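PDB 1LQT: FprA, which transfers electrons between NADPH and ferredoxin through a bound FAD and may supply electrons to cytochrome P450 systems. Local coordinates for residues P13-K24 against I368-V379; L42-R50 against R441-L451. One frame throughout, in Å; residues are numbered along the deposited sequence.

How the contacts relate
Two contacts beside one FAD site illustrate how neighbouring interfaces take their chemistry from their place in the fold. Both are mostly buried (10 of 13 and 6 of 10 touching residues), contact 1 being exposed where Lys-24 and Lys-372 lie. Contact 1 is helix on helix, largely apolar between a flavin-bound end and a polar one. Contact 2 has no such regularity: a loop and short helix meet a C-terminal segment through a guanidinium laid against a lysine chain, with a small proline-leucine patch beside it. Their centres are about 23 Å apart, yet they meet where Pro-13 and Ile-368 pack on Val-49. Both reach FAD, contact 1 with both segments, contact 2 with residues 42-50.

Contact 1. Residues P13-K24 against I368-V379; sequences PSAFFAAASLLK and IGTNKKDAQDTV. With FAD (flavin-adenine dinucleotide), chain H.
Gln-376 OE1 accepts a hydrogen bond from the other helix: Lys-24 NZ donates at 2.9 Å from above the carbonyl plane. Ser-21 OG lies 2.8 Å from the same Gln-376 OE1. The glutamine reaches both because its chain bends at chi2 (67°). Water 1 bridges Gln-376 NE2 to Ser-21 O, and water 2 joins Ser-21 OG to Lys-372 O, so the polar end is knitted by solvent as well. Beside it, at this same end of the contact, Val-379 CG1 touches Leu-22 CD2.

Nearer the flavin the packing turns apolar. Lys-372 CB sits over the centre of the Phe-17 ring, 3.9 Å from its centroid, a CH-pi contact, while Asn-371 CB lies at the ring's edge. Ala-375 CB approaches Ala-18 N to 3.6 Å, and small residues here let the axes close to 8.2 Å at a crossing angle of -48°.

At the flavin end, Ser-14 gives N and OG to FAD O1P, while Ile-368 N donates to flavin O2 at 173°. Asn-371 ND2 is shared between FAD O3' and Ile-368 O. Helix 13-28, following strand 4-9 with its amide on a phosphate, is the dinucleotide-binding helix of a Rossmann-type FAD domain.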
loop_
_atom_site.group_PDB
_atom_site.type_symbol
_atom_site.label_atom_id
_atom_site.label_comp_id
_atom_site.label_asym_id
_atom_site.label_seq_id
_atom_site.Cartn_x
_atom_site.Cartn_y
_atom_site.Cartn_z
ATOM N N PRO A 13 0.479 -8.560 4.605
ATOM C CA PRO A 13 1.723 -9.162 5.083
ATOM C C PRO A 13 1.912 -9.121 6.580
ATOM O O PRO A 13 2.308 -10.121 7.157
ATOM C CB PRO A 13 2.795 -8.358 4.333
ATOM C CG PRO A 13 2.148 -7.877 3.143
ATOM C CD PRO A 13 0.710 -7.604 3.494
ATOM N N SER A 14 1.707 -7.991 7.228
ATOM C CA SER A 14 1.976 -7.935 8.659
ATOM C C SER A 14 1.058 -8.888 9.429
ATOM O O SER A 14 1.509 -9.547 10.356
ATOM C CB SER A 14 1.919 -6.501 9.189
ATOM O OG SER A 14 0.625 -5.953 9.235
ATOM N N ALA A 15 -0.192 -8.982 9.012
ATOM C CA ALA A 15 -1.132 -9.928 9.601
ATOM C C ALA A 15 -0.653 -11.363 9.453
ATOM O O ALA A 15 -0.688 -12.142 10.401
ATOM C CB ALA A 15 -2.483 -9.759 8.961
ATOM N N PHE A 16 -0.248 -11.728 8.237
ATOM C CA PHE A 16 0.190 -13.101 7.998
ATOM C C PHE A 16 1.502 -13.448 8.649
ATOM O O PHE A 16 1.694 -14.590 9.110
ATOM C CB PHE A 16 0.195 -13.438 6.503
ATOM C CG PHE A 16 -1.125 -13.942 6.047
ATOM C CD1 PHE A 16 -1.498 -15.249 6.343
ATOM C CD2 PHE A 16 -2.020 -13.142 5.346
ATOM C CE1 PHE A 16 -2.735 -15.728 5.955
ATOM C CE2 PHE A 16 -3.248 -13.634 4.989
ATOM C CZ PHE A 16 -3.602 -14.908 5.297
ATOM N N PHE A 17 2.418 -12.488 8.742
ATOM C CA PHE A 17 3.645 -12.731 9.476
ATOM C C PHE A 17 3.344 -12.890 10.971
ATOM O O PHE A 17 3.897 -13.771 11.633
ATOM C CB PHE A 17 4.667 -11.625 9.228
ATOM C CG PHE A 17 5.230 -11.592 7.796
ATOM C CD1 PHE A 17 5.634 -12.723 7.133
ATOM C CD2 PHE A 17 5.386 -10.384 7.155
ATOM C CE1 PHE A 17 6.140 -12.644 5.864
ATOM C CE2 PHE A 17 5.920 -10.334 5.880
ATOM C CZ PHE A 17 6.292 -11.445 5.264
ATOM N N ALA A 18 2.430 -12.085 11.485
ATOM C CA ALA A 18 2.032 -12.238 12.885
ATOM C C ALA A 18 1.415 -13.618 13.121
ATOM O O ALA A 18 1.718 -14.283 14.099
ATOM C CB ALA A 18 1.071 -11.136 13.282
ATOM N N ALA A 19 0.524 -14.022 12.209
ATOM C CA ALA A 19 -0.112 -15.330 12.338
ATOM C C ALA A 19 0.929 -16.428 12.377
ATOM O O ALA A 19 0.875 -17.335 13.222
ATOM C CB ALA A 19 -1.093 -15.558 11.206
ATOM N N ALA A 20 1.882 -16.360 11.461
ATOM C CA ALA A 20 2.917 -17.367 11.423
ATOM C C ALA A 20 3.726 -17.381 12.699
ATOM O O ALA A 20 4.058 -18.451 13.220
ATOM C CB ALA A 20 3.817 -17.179 10.203
ATOM N N SER A 21 4.049 -16.204 13.218
ATOM C CA SER A 21 4.822 -16.125 14.467
ATOM C C SER A 21 4.059 -16.731 15.651
ATOM O O SER A 21 4.642 -17.404 16.488
ATOM C CB SER A 21 5.185 -14.684 14.765
ATOM O OG SER A 21 6.089 -14.163 13.831
ATOM N N LEU A 22 2.763 -16.503 15.716
ATOM C CA LEU A 22 1.946 -17.059 16.777
ATOM C C LEU A 22 1.937 -18.573 16.707
ATOM O O LEU A 22 2.103 -19.265 17.716
ATOM C CB LEU A 22 0.538 -16.527 16.691
ATOM C CG LEU A 22 0.354 -15.048 17.046
ATOM C CD1 LEU A 22 -0.934 -14.494 16.458
ATOM C CD2 LEU A 22 0.416 -14.827 18.564
ATOM N N LEU A 23 1.721 -19.121 15.513
ATOM C CA LEU A 23 1.632 -20.563 15.363
ATOM C C LEU A 23 2.986 -21.221 15.611
ATOM O O LEU A 23 3.075 -22.311 16.187
ATOM C CB LEU A 23 1.077 -20.889 13.979
ATOM C CG LEU A 23 -0.345 -20.421 13.724
ATOM C CD1 LEU A 23 -0.731 -20.662 12.274
ATOM C CD2 LEU A 23 -1.344 -21.051 14.682
ATOM N N LYS A 24 4.059 -20.557 15.195
ATOM C CA LYS A 24 5.414 -21.045 15.448
ATOM C C LYS A 24 5.736 -21.114 16.936
ATOM O O LYS A 24 6.338 -22.067 17.397
ATOM C CB LYS A 24 6.448 -20.180 14.732
ATOM C CG LYS A 24 7.892 -20.594 14.960
ATOM C CD LYS A 24 8.846 -19.626 14.267
ATOM C CE LYS A 24 8.789 -18.194 14.817
ATOM N NZ LYS A 24 9.512 -17.237 13.945
ATOM N N ILE A 368 7.575 -5.517 1.514
ATOM C CA ILE A 368 6.799 -6.531 2.194
ATOM C C ILE A 368 7.561 -7.169 3.341
ATOM O O ILE A 368 7.034 -7.333 4.447
ATOM C CB ILE A 368 6.349 -7.584 1.161
ATOM C CG1 ILE A 368 5.313 -6.972 0.220
ATOM C CG2 ILE A 368 5.795 -8.826 1.822
ATOM C CD1 ILE A 368 5.165 -7.701 -1.110
ATOM N N GLY A 369 8.810 -7.548 3.093
ATOM C CA GLY A 369 9.601 -8.257 4.080
ATOM C C GLY A 369 9.910 -7.501 5.341
ATOM O O GLY A 369 10.217 -8.109 6.351
ATOM N N THR A 370 9.833 -6.178 5.309
ATOM C CA THR A 370 10.093 -5.380 6.510
ATOM C C THR A 370 9.044 -5.647 7.572
ATOM O O THR A 370 9.266 -5.390 8.742
ATOM C CB THR A 370 10.144 -3.863 6.241
ATOM O OG1 THR A 370 8.886 -3.352 5.740
ATOM C CG2 THR A 370 11.228 -3.511 5.231
ATOM N N ASN A 371 7.897 -6.187 7.173
ATOM C CA ASN A 371 6.829 -6.469 8.120
ATOM C C ASN A 371 7.061 -7.727 8.944
ATOM O O ASN A 371 6.375 -7.945 9.936
ATOM C CB ASN A 371 5.511 -6.538 7.361
ATOM C CG ASN A 371 5.180 -5.223 6.700
ATOM O OD1 ASN A 371 4.859 -4.271 7.386
ATOM N ND2 ASN A 371 5.317 -5.160 5.393
ATOM N N LYS A 372 8.033 -8.535 8.556
ATOM C CA LYS A 372 8.234 -9.808 9.224
ATOM C C LYS A 372 8.840 -9.645 10.639
ATOM O O LYS A 372 8.267 -10.122 11.596
ATOM C CB LYS A 372 9.078 -10.728 8.355
ATOM C CG LYS A 372 9.210 -12.141 8.913
ATOM C CD LYS A 372 9.900 -13.067 7.956
ATOM C CE LYS A 372 10.044 -14.458 8.543
ATOM N NZ LYS A 372 10.671 -15.354 7.541
ATOM N N LYS A 373 9.986 -8.979 10.760
ATOM C CA LYS A 373 10.590 -8.800 12.071
ATOM C C LYS A 373 9.709 -7.947 12.953
ATOM O O LYS A 373 9.596 -8.178 14.158
ATOM C CB LYS A 373 11.963 -8.149 11.947
ATOM C CG LYS A 373 12.632 -8.009 13.272
ATOM C CD LYS A 373 13.999 -7.384 13.158
ATOM C CE LYS A 373 14.090 -6.064 13.884
ATOM N NZ LYS A 373 13.886 -6.234 15.357
ATOM N N ASP A 374 9.057 -6.969 12.328
ATOM C CA ASP A 374 8.108 -6.116 13.006
ATOM C C ASP A 374 7.027 -6.949 13.692
ATOM O O ASP A 374 6.744 -6.783 14.876
ATOM C CB ASP A 374 7.523 -5.113 12.001
ATOM C CG ASP A 374 6.619 -4.141 12.643
ATOM O OD1 ASP A 374 6.979 -3.600 13.738
ATOM O OD2 ASP A 374 5.548 -3.854 12.086
ATOM N N ALA A 375 6.427 -7.837 12.934
ATOM C CA ALA A 375 5.380 -8.678 13.478
ATOM C C ALA A 375 5.918 -9.616 14.559
ATOM O O ALA A 375 5.264 -9.833 15.561
ATOM C CB ALA A 375 4.698 -9.458 12.363
ATOM N N GLN A 376 7.094 -10.162 14.333
ATOM C CA GLN A 376 7.687 -11.085 15.292
ATOM C C GLN A 376 7.897 -10.395 16.635
ATOM O O GLN A 376 7.619 -10.956 17.677
ATOM C CB GLN A 376 9.017 -11.599 14.766
ATOM C CG GLN A 376 9.678 -12.610 15.687
ATOM C CD GLN A 376 8.891 -13.901 15.765
ATOM O OE1 GLN A 376 8.676 -14.544 14.739
ATOM N NE2 GLN A 376 8.453 -14.292 16.963
ATOM N N ASP A 377 8.382 -9.156 16.569
ATOM C CA ASP A 377 8.608 -8.375 17.770
ATOM C C ASP A 377 7.324 -8.136 18.533
ATOM O O ASP A 377 7.279 -8.315 19.766
ATOM C CB ASP A 377 9.298 -7.057 17.419
ATOM C CG ASP A 377 10.748 -7.250 17.023
ATOM O OD1 ASP A 377 11.341 -8.303 17.322
ATOM O OD2 ASP A 377 11.362 -6.384 16.397
ATOM N N THR A 378 6.286 -7.723 17.820
ATOM C CA THR A 378 4.998 -7.533 18.461
ATOM C C THR A 378 4.503 -8.851 19.109
ATOM O O THR A 378 4.002 -8.851 20.249
ATOM C CB THR A 378 3.942 -7.033 17.456
ATOM O OG1 THR A 378 4.190 -5.681 17.069
ATOM C CG2 THR A 378 2.618 -7.001 18.118
ATOM N N VAL A 379 4.609 -9.942 18.358
ATOM C CA VAL A 379 4.111 -11.230 18.847
ATOM C C VAL A 379 4.867 -11.705 20.074
ATOM O O VAL A 379 4.266 -12.199 21.014
ATOM C CB VAL A 379 4.105 -12.273 17.712
ATOM C CG1 VAL A 379 3.953 -13.660 18.262
ATOM C CG2 VAL A 379 2.992 -11.951 16.708
HETATM P PA FAD H . -1.674 -3.893 4.108
HETATM O O1A FAD H . -2.227 -2.599 3.665
HETATM O O2A FAD H . -0.961 -4.765 3.142
HETATM O O5B FAD H . -2.859 -4.773 4.724
HETATM C C5B FAD H . -3.844 -4.159 5.564
HETATM C C4B FAD H . -5.082 -5.044 5.495
HETATM O O4B FAD H . -5.957 -4.621 6.537
HETATM C C3B FAD H . -5.862 -4.928 4.180
HETATM O O3B FAD H . -6.193 -6.187 3.642
HETATM C C2B FAD H . -7.070 -4.123 4.581
HETATM O O2B FAD H . -8.213 -4.286 3.773
HETATM C C1B FAD H . -7.277 -4.581 6.030
HETATM N N9A FAD H . -8.054 -3.667 6.855
HETATM C C8A FAD H . -7.866 -2.316 6.969
HETATM N N7A FAD H . -8.725 -1.763 7.815
HETATM C C5A FAD H . -9.527 -2.806 8.237
HETATM C C6A FAD H . -10.612 -2.839 9.117
HETATM N N6A FAD H . -11.063 -1.785 9.778
HETATM N N1A FAD H . -11.189 -4.053 9.333
HETATM C C2A FAD H . -10.696 -5.155 8.705
HETATM N N3A FAD H . -9.660 -5.193 7.857
HETATM C C4A FAD H . -9.108 -3.992 7.656
HETATM N N1 FAD H . 6.455 -4.001 -1.265
HETATM C C2 FAD H . 7.289 -4.854 -1.925
HETATM O O2 FAD H . 8.038 -5.596 -1.319
HETATM N N3 FAD H . 7.292 -4.846 -3.311
HETATM C C4 FAD H . 6.447 -4.093 -4.072
HETATM O O4 FAD H . 6.474 -4.161 -5.322
HETATM C C4X FAD H . 5.557 -3.259 -3.387
HETATM N N5 FAD H . 4.654 -2.483 -4.080
HETATM C C5X FAD H . 3.816 -1.641 -3.397
HETATM C C6 FAD H . 2.933 -0.844 -4.084
HETATM C C7 FAD H . 2.121 0.076 -3.446
HETATM C C7M FAD H . 1.156 0.915 -4.239
HETATM C C8 FAD H . 2.187 0.162 -2.050
HETATM C C8M FAD H . 1.346 1.161 -1.305
HETATM C C9 FAD H . 3.061 -0.654 -1.335
HETATM C C9A FAD H . 3.882 -1.561 -1.990
HETATM N N10 FAD H . 4.782 -2.375 -1.294
HETATM C C10 FAD H . 5.599 -3.237 -1.983
HETATM C "C1'" FAD H . 4.853 -2.374 0.196
HETATM C "C2'" FAD H . 3.871 -3.375 0.802
HETATM O "O2'" FAD H . 2.631 -3.216 0.161
HETATM C "C3'" FAD H . 3.730 -3.112 2.314
HETATM O "O3'" FAD H . 4.976 -3.301 2.978
HETATM C "C4'" FAD H . 2.788 -4.059 3.057
HETATM O "O4'" FAD H . 1.682 -4.440 2.243
HETATM C "C5'" FAD H . 2.286 -3.410 4.347
HETATM O "O5'" FAD H . 1.598 -4.455 5.046
HETATM P P FAD H . 0.469 -4.216 6.136
HETATM O O1P FAD H . 0.099 -5.582 6.570
HETATM O O2P FAD H . 0.868 -3.233 7.188
HETATM O O3P FAD H . -0.736 -3.520 5.376
HETATM O O HOH W 1 7.067 -16.718 17.618
HETATM O O HOH W 2 6.870 -12.612 11.608
#

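Contact 2. Residues L42-R50 against R441-L451. With FAD (flavin-adenine dinucleotide), chain H.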
loop_
_atom_site.group_PDB
_atom_site.type_symbol
_atom_site.label_atom_id
_atom_site.label_comp_id
_atom_site.label_asym_id
_atom_site.label_seq_id
_atom_site.Cartn_x
_atom_site.Cartn_y
_atom_site.Cartn_z
ATOM N N LEU A 42 -12.119 -6.637 3.256
ATOM C CA LEU A 42 -12.467 -7.021 1.897
ATOM C C LEU A 42 -12.831 -8.490 1.846
ATOM O O LEU A 42 -12.502 -9.261 2.741
ATOM C CB LEU A 42 -11.265 -6.778 0.970
ATOM C CG LEU A 42 -10.765 -5.344 0.948
ATOM C CD1 LEU A 42 -9.609 -5.235 -0.027
ATOM C CD2 LEU A 42 -11.835 -4.345 0.587
ATOM N N PRO A 43 -13.485 -8.935 0.779
ATOM C CA PRO A 43 -13.723 -10.365 0.611
ATOM C C PRO A 43 -12.451 -11.175 0.370
ATOM O O PRO A 43 -12.458 -12.395 0.518
ATOM C CB PRO A 43 -14.639 -10.423 -0.627
ATOM C CG PRO A 43 -15.316 -9.106 -0.612
ATOM C CD PRO A 43 -14.257 -8.145 -0.196
ATOM N N THR A 44 -11.393 -10.489 -0.043
ATOM C CA THR A 44 -10.156 -11.102 -0.476
ATOM C C THR A 44 -9.030 -10.780 0.497
ATOM O O THR A 44 -8.948 -9.645 0.947
ATOM C CB THR A 44 -9.772 -10.583 -1.870
ATOM O OG1 THR A 44 -9.594 -9.152 -1.803
ATOM C CG2 THR A 44 -10.853 -10.827 -2.907
ATOM N N PRO A 45 -8.151 -11.742 0.758
ATOM C CA PRO A 45 -6.996 -11.521 1.627
ATOM C C PRO A 45 -5.847 -10.886 0.865
ATOM O O PRO A 45 -5.907 -10.638 -0.344
ATOM C CB PRO A 45 -6.637 -12.943 2.060
ATOM C CG PRO A 45 -6.938 -13.755 0.802
ATOM C CD PRO A 45 -8.193 -13.130 0.268
ATOM N N TRP A 46 -4.789 -10.622 1.631
ATOM C CA TRP A 46 -3.440 -10.291 1.163
ATOM C C TRP A 46 -3.106 -8.804 1.138
ATOM O O TRP A 46 -1.973 -8.429 0.883
ATOM C CB TRP A 46 -3.035 -10.987 -0.143
ATOM C CG TRP A 46 -3.230 -12.503 -0.115
ATOM C CD1 TRP A 46 -3.320 -13.339 0.998
ATOM C CD2 TRP A 46 -3.321 -13.349 -1.243
ATOM N NE1 TRP A 46 -3.507 -14.628 0.598
ATOM C CE2 TRP A 46 -3.537 -14.663 -0.773
ATOM C CE3 TRP A 46 -3.284 -13.136 -2.621
ATOM C CZ2 TRP A 46 -3.667 -15.759 -1.643
ATOM C CZ3 TRP A 46 -3.410 -14.213 -3.467
ATOM C CH2 TRP A 46 -3.628 -15.500 -2.980
ATOM N N GLY A 47 -4.077 -7.957 1.423
ATOM C CA GLY A 47 -3.828 -6.538 1.532
ATOM C C GLY A 47 -3.186 -5.999 0.284
ATOM O O GLY A 47 -3.604 -6.276 -0.842
ATOM N N LEU A 48 -2.164 -5.181 0.462
ATOM C CA LEU A 48 -1.484 -4.515 -0.656
ATOM C C LEU A 48 -0.722 -5.508 -1.520
ATOM O O LEU A 48 -0.365 -5.159 -2.646
ATOM C CB LEU A 48 -0.562 -3.419 -0.162
ATOM C CG LEU A 48 -1.244 -2.165 0.386
ATOM C CD1 LEU A 48 -0.205 -1.285 1.051
ATOM C CD2 LEU A 48 -1.955 -1.393 -0.712
ATOM N N VAL A 49 -0.472 -6.740 -1.073
ATOM C CA VAL A 49 0.147 -7.690 -1.996
ATOM C C VAL A 49 -0.782 -7.867 -3.209
ATOM O O VAL A 49 -0.314 -7.999 -4.336
ATOM C CB VAL A 49 0.479 -9.016 -1.308
ATOM C CG1 VAL A 49 0.864 -10.106 -2.282
ATOM C CG2 VAL A 49 1.565 -8.818 -0.279
ATOM N N ARG A 50 -2.073 -7.928 -2.976
ATOM C CA ARG A 50 -3.071 -7.970 -4.030
ATOM C C ARG A 50 -3.398 -6.595 -4.594
ATOM O O ARG A 50 -3.369 -6.416 -5.817
ATOM C CB ARG A 50 -4.342 -8.646 -3.509
ATOM C CG ARG A 50 -5.484 -8.648 -4.499
ATOM C CD ARG A 50 -6.739 -9.236 -3.947
ATOM N NE ARG A 50 -7.910 -8.948 -4.742
ATOM C CZ ARG A 50 -8.504 -9.787 -5.608
ATOM N NH1 ARG A 50 -8.021 -10.990 -5.826
ATOM N NH2 ARG A 50 -9.593 -9.405 -6.234
ATOM N N ARG A 441 -4.936 -13.401 -13.638
ATOM C CA ARG A 441 -6.316 -13.410 -13.200
ATOM C C ARG A 441 -7.003 -12.186 -13.786
ATOM O O ARG A 441 -6.340 -11.247 -14.235
ATOM C CB ARG A 441 -6.448 -13.396 -11.674
ATOM C CG ARG A 441 -5.995 -12.115 -11.031
ATOM C CD ARG A 441 -6.141 -12.108 -9.506
ATOM N NE ARG A 441 -5.347 -13.151 -8.868
ATOM C CZ ARG A 441 -5.800 -14.149 -8.076
ATOM N NH1 ARG A 441 -7.087 -14.297 -7.737
ATOM N NH2 ARG A 441 -4.931 -15.021 -7.605
ATOM N N VAL A 442 -8.335 -12.212 -13.754
ATOM C CA VAL A 442 -9.143 -11.005 -13.971
ATOM C C VAL A 442 -9.921 -10.839 -12.705
ATOM O O VAL A 442 -10.690 -11.706 -12.327
ATOM C CB VAL A 442 -10.073 -11.092 -15.200
ATOM C CG1 VAL A 442 -10.854 -9.821 -15.339
ATOM C CG2 VAL A 442 -9.305 -11.406 -16.446
ATOM N N LYS A 443 -9.696 -9.731 -12.023
ATOM C CA LYS A 443 -10.289 -9.496 -10.733
ATOM C C LYS A 443 -11.721 -9.037 -10.807
ATOM O O LYS A 443 -12.117 -8.281 -11.674
ATOM C CB LYS A 443 -9.477 -8.456 -9.972
ATOM C CG LYS A 443 -8.113 -8.926 -9.551
ATOM C CD LYS A 443 -7.347 -7.813 -8.875
ATOM C CE LYS A 443 -5.996 -8.261 -8.436
ATOM N NZ LYS A 443 -5.196 -7.087 -7.891
ATOM N N LEU A 444 -12.487 -9.492 -9.814
ATOM C CA LEU A 444 -13.829 -8.999 -9.563
ATOM C C LEU A 444 -13.637 -7.668 -8.805
ATOM O O LEU A 444 -13.053 -7.630 -7.720
ATOM C CB LEU A 444 -14.584 -10.030 -8.736
ATOM C CG LEU A 444 -14.834 -11.349 -9.470
ATOM C CD1 LEU A 444 -15.177 -12.427 -8.489
ATOM C CD2 LEU A 444 -15.952 -11.186 -10.487
ATOM N N ALA A 445 -14.120 -6.581 -9.398
ATOM C CA ALA A 445 -13.708 -5.237 -9.013
ATOM C C ALA A 445 -14.675 -4.486 -8.112
ATOM O O ALA A 445 -14.405 -3.358 -7.731
ATOM C CB ALA A 445 -13.424 -4.406 -10.258
ATOM N N SER A 446 -15.792 -5.109 -7.779
ATOM C CA SER A 446 -16.774 -4.512 -6.883
ATOM C C SER A 446 -17.155 -5.509 -5.804
ATOM O O SER A 446 -17.066 -6.715 -6.006
ATOM C CB SER A 446 -18.052 -4.106 -7.636
ATOM O OG SER A 446 -18.758 -5.231 -8.118
ATOM N N LEU A 447 -17.638 -4.991 -4.677
ATOM C CA LEU A 447 -18.126 -5.842 -3.627
ATOM C C LEU A 447 -19.262 -6.715 -4.148
ATOM O O LEU A 447 -19.313 -7.893 -3.867
ATOM C CB LEU A 447 -18.598 -5.012 -2.439
ATOM C CG LEU A 447 -19.100 -5.825 -1.247
ATOM C CD1 LEU A 447 -18.067 -6.791 -0.725
ATOM C CD2 LEU A 447 -19.561 -4.880 -0.158
ATOM N N ALA A 448 -20.166 -6.147 -4.930
ATOM C CA ALA A 448 -21.310 -6.932 -5.401
ATOM C C ALA A 448 -20.860 -8.139 -6.224
ATOM O O ALA A 448 -21.373 -9.228 -6.079
ATOM C CB ALA A 448 -22.263 -6.078 -6.189
ATOM N N GLU A 449 -19.892 -7.934 -7.104
ATOM C CA GLU A 449 -19.440 -9.057 -7.938
ATOM C C GLU A 449 -18.628 -10.056 -7.136
ATOM O O GLU A 449 -18.720 -11.243 -7.370
ATOM C CB GLU A 449 -18.652 -8.585 -9.130
ATOM C CG GLU A 449 -19.371 -7.697 -10.143
ATOM C CD GLU A 449 -18.308 -6.901 -10.943
ATOM O OE1 GLU A 449 -18.005 -7.231 -12.109
ATOM O OE2 GLU A 449 -17.679 -5.962 -10.403
ATOM N N LEU A 450 -17.815 -9.568 -6.199
ATOM C CA LEU A 450 -17.108 -10.464 -5.307
ATOM C C LEU A 450 -18.053 -11.341 -4.521
ATOM O O LEU A 450 -17.824 -12.544 -4.379
ATOM C CB LEU A 450 -16.192 -9.674 -4.355
ATOM C CG LEU A 450 -14.941 -9.110 -5.020
ATOM C CD1 LEU A 450 -14.391 -7.931 -4.239
ATOM C CD2 LEU A 450 -13.882 -10.220 -5.193
ATOM N N LEU A 451 -19.091 -10.737 -3.979
ATOM C CA LEU A 451 -20.034 -11.493 -3.176
ATOM C C LEU A 451 -20.934 -12.400 -3.994
ATOM O O LEU A 451 -21.354 -13.458 -3.518
ATOM C CB LEU A 451 -20.859 -10.553 -2.306
ATOM C CG LEU A 451 -20.071 -9.777 -1.259
ATOM C CD1 LEU A 451 -21.060 -8.963 -0.421
ATOM C CD2 LEU A 451 -19.229 -10.636 -0.348
HETATM P PA FAD H . -1.674 -3.893 4.108
HETATM O O1A FAD H . -2.227 -2.599 3.665
HETATM O O2A FAD H . -0.961 -4.765 3.142
HETATM O O5B FAD H . -2.859 -4.773 4.724
HETATM C C5B FAD H . -3.844 -4.159 5.564
HETATM C C4B FAD H . -5.082 -5.044 5.495
HETATM O O4B FAD H . -5.957 -4.621 6.537
HETATM C C3B FAD H . -5.862 -4.928 4.180
HETATM O O3B FAD H . -6.193 -6.187 3.642
HETATM C C2B FAD H . -7.070 -4.123 4.581
HETATM O O2B FAD H . -8.213 -4.286 3.773
HETATM C C1B FAD H . -7.277 -4.581 6.030
HETATM N N9A FAD H . -8.054 -3.667 6.855
HETATM C C8A FAD H . -7.866 -2.316 6.969
HETATM N N7A FAD H . -8.725 -1.763 7.815
HETATM C C5A FAD H . -9.527 -2.806 8.237
HETATM C C6A FAD H . -10.612 -2.839 9.117
HETATM N N6A FAD H . -11.063 -1.785 9.778
HETATM N N1A FAD H . -11.189 -4.053 9.333
HETATM C C2A FAD H . -10.696 -5.155 8.705
HETATM N N3A FAD H . -9.660 -5.193 7.857
HETATM C C4A FAD H . -9.108 -3.992 7.656
HETATM N N1 FAD H . 6.455 -4.001 -1.265
HETATM C C2 FAD H . 7.289 -4.854 -1.925
HETATM O O2 FAD H . 8.038 -5.596 -1.319
HETATM N N3 FAD H . 7.292 -4.846 -3.311
HETATM C C4 FAD H . 6.447 -4.093 -4.072
HETATM O O4 FAD H . 6.474 -4.161 -5.322
HETATM C C4X FAD H . 5.557 -3.259 -3.387
HETATM N N5 FAD H . 4.654 -2.483 -4.080
HETATM C C5X FAD H . 3.816 -1.641 -3.397
HETATM C C6 FAD H . 2.933 -0.844 -4.084
HETATM C C7 FAD H . 2.121 0.076 -3.446
HETATM C C7M FAD H . 1.156 0.915 -4.239
HETATM C C8 FAD H . 2.187 0.162 -2.050
HETATM C C8M FAD H . 1.346 1.161 -1.305
HETATM C C9 FAD H . 3.061 -0.654 -1.335
HETATM C C9A FAD H . 3.882 -1.561 -1.990
HETATM N N10 FAD H . 4.782 -2.375 -1.294
HETATM C C10 FAD H . 5.599 -3.237 -1.983
HETATM C "C1'" FAD H . 4.853 -2.374 0.196
HETATM C "C2'" FAD H . 3.871 -3.375 0.802
HETATM O "O2'" FAD H . 2.631 -3.216 0.161
HETATM C "C3'" FAD H . 3.730 -3.112 2.314
HETATM O "O3'" FAD H . 4.976 -3.301 2.978
HETATM C "C4'" FAD H . 2.788 -4.059 3.057
HETATM O "O4'" FAD H . 1.682 -4.440 2.243
HETATM C "C5'" FAD H . 2.286 -3.410 4.347
HETATM O "O5'" FAD H . 1.598 -4.455 5.046
HETATM P P FAD H . 0.469 -4.216 6.136
HETATM O O1P FAD H . 0.099 -5.582 6.570
HETATM O O2P FAD H . 0.868 -3.233 7.188
HETATM O O3P FAD H . -0.736 -3.520 5.376
HETATM O O HOH W 3 -11.137 -6.960 -5.894
#
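This buried contact joins the FAD-binding turn after strand 34-40 to the loop before helix 447-454 and the start of that helix, and loop meets helix twice: Arg-50 of helix 48-51 lies against the loop at Lys-443, and Pro-43 and Thr-44 against helix 447-454. Its centre is the Arg-50 guanidinium, held between two aliphatic groups: Lys-443 CD lies 3.8 Å above one face, toward the rim, and Thr-44 CG2 lies 3.7 Å from the opposite face, over the centre. The chains of Arg-50 and Lys-443 run past each other in opposite directions. With CG anti to the backbone N (chi1 176°) and the chain extended to NE, Arg-50 carries its guanidinium along the lysine, whose NZ, at the end of an extended chain, donates to Arg-50 O at 2.8 Å, from above the carbonyl plane. Water 3 lies in the guanidinium plane and links Arg-50 NH2 to Leu-444 O.

Beside this, Pro-43 CG packs on Leu-447 CD1 at 3.6 Å and on Leu-450 CB, and Leu-450 CD2 meets Thr-44 CG2. On the cofactor side, Leu-48 N donates to FAD O2A at 3.0 Å.

Arg-50 NH1 stands 3.9 Å from Arg-441 NH1, with the two guanidinium planes 72° apart. The close approach of like charges is probably compensated by Glu-430 of helix 420-434, salt-bridged to both arginines, with Asp-427 adding a second carboxylate for Arg-441.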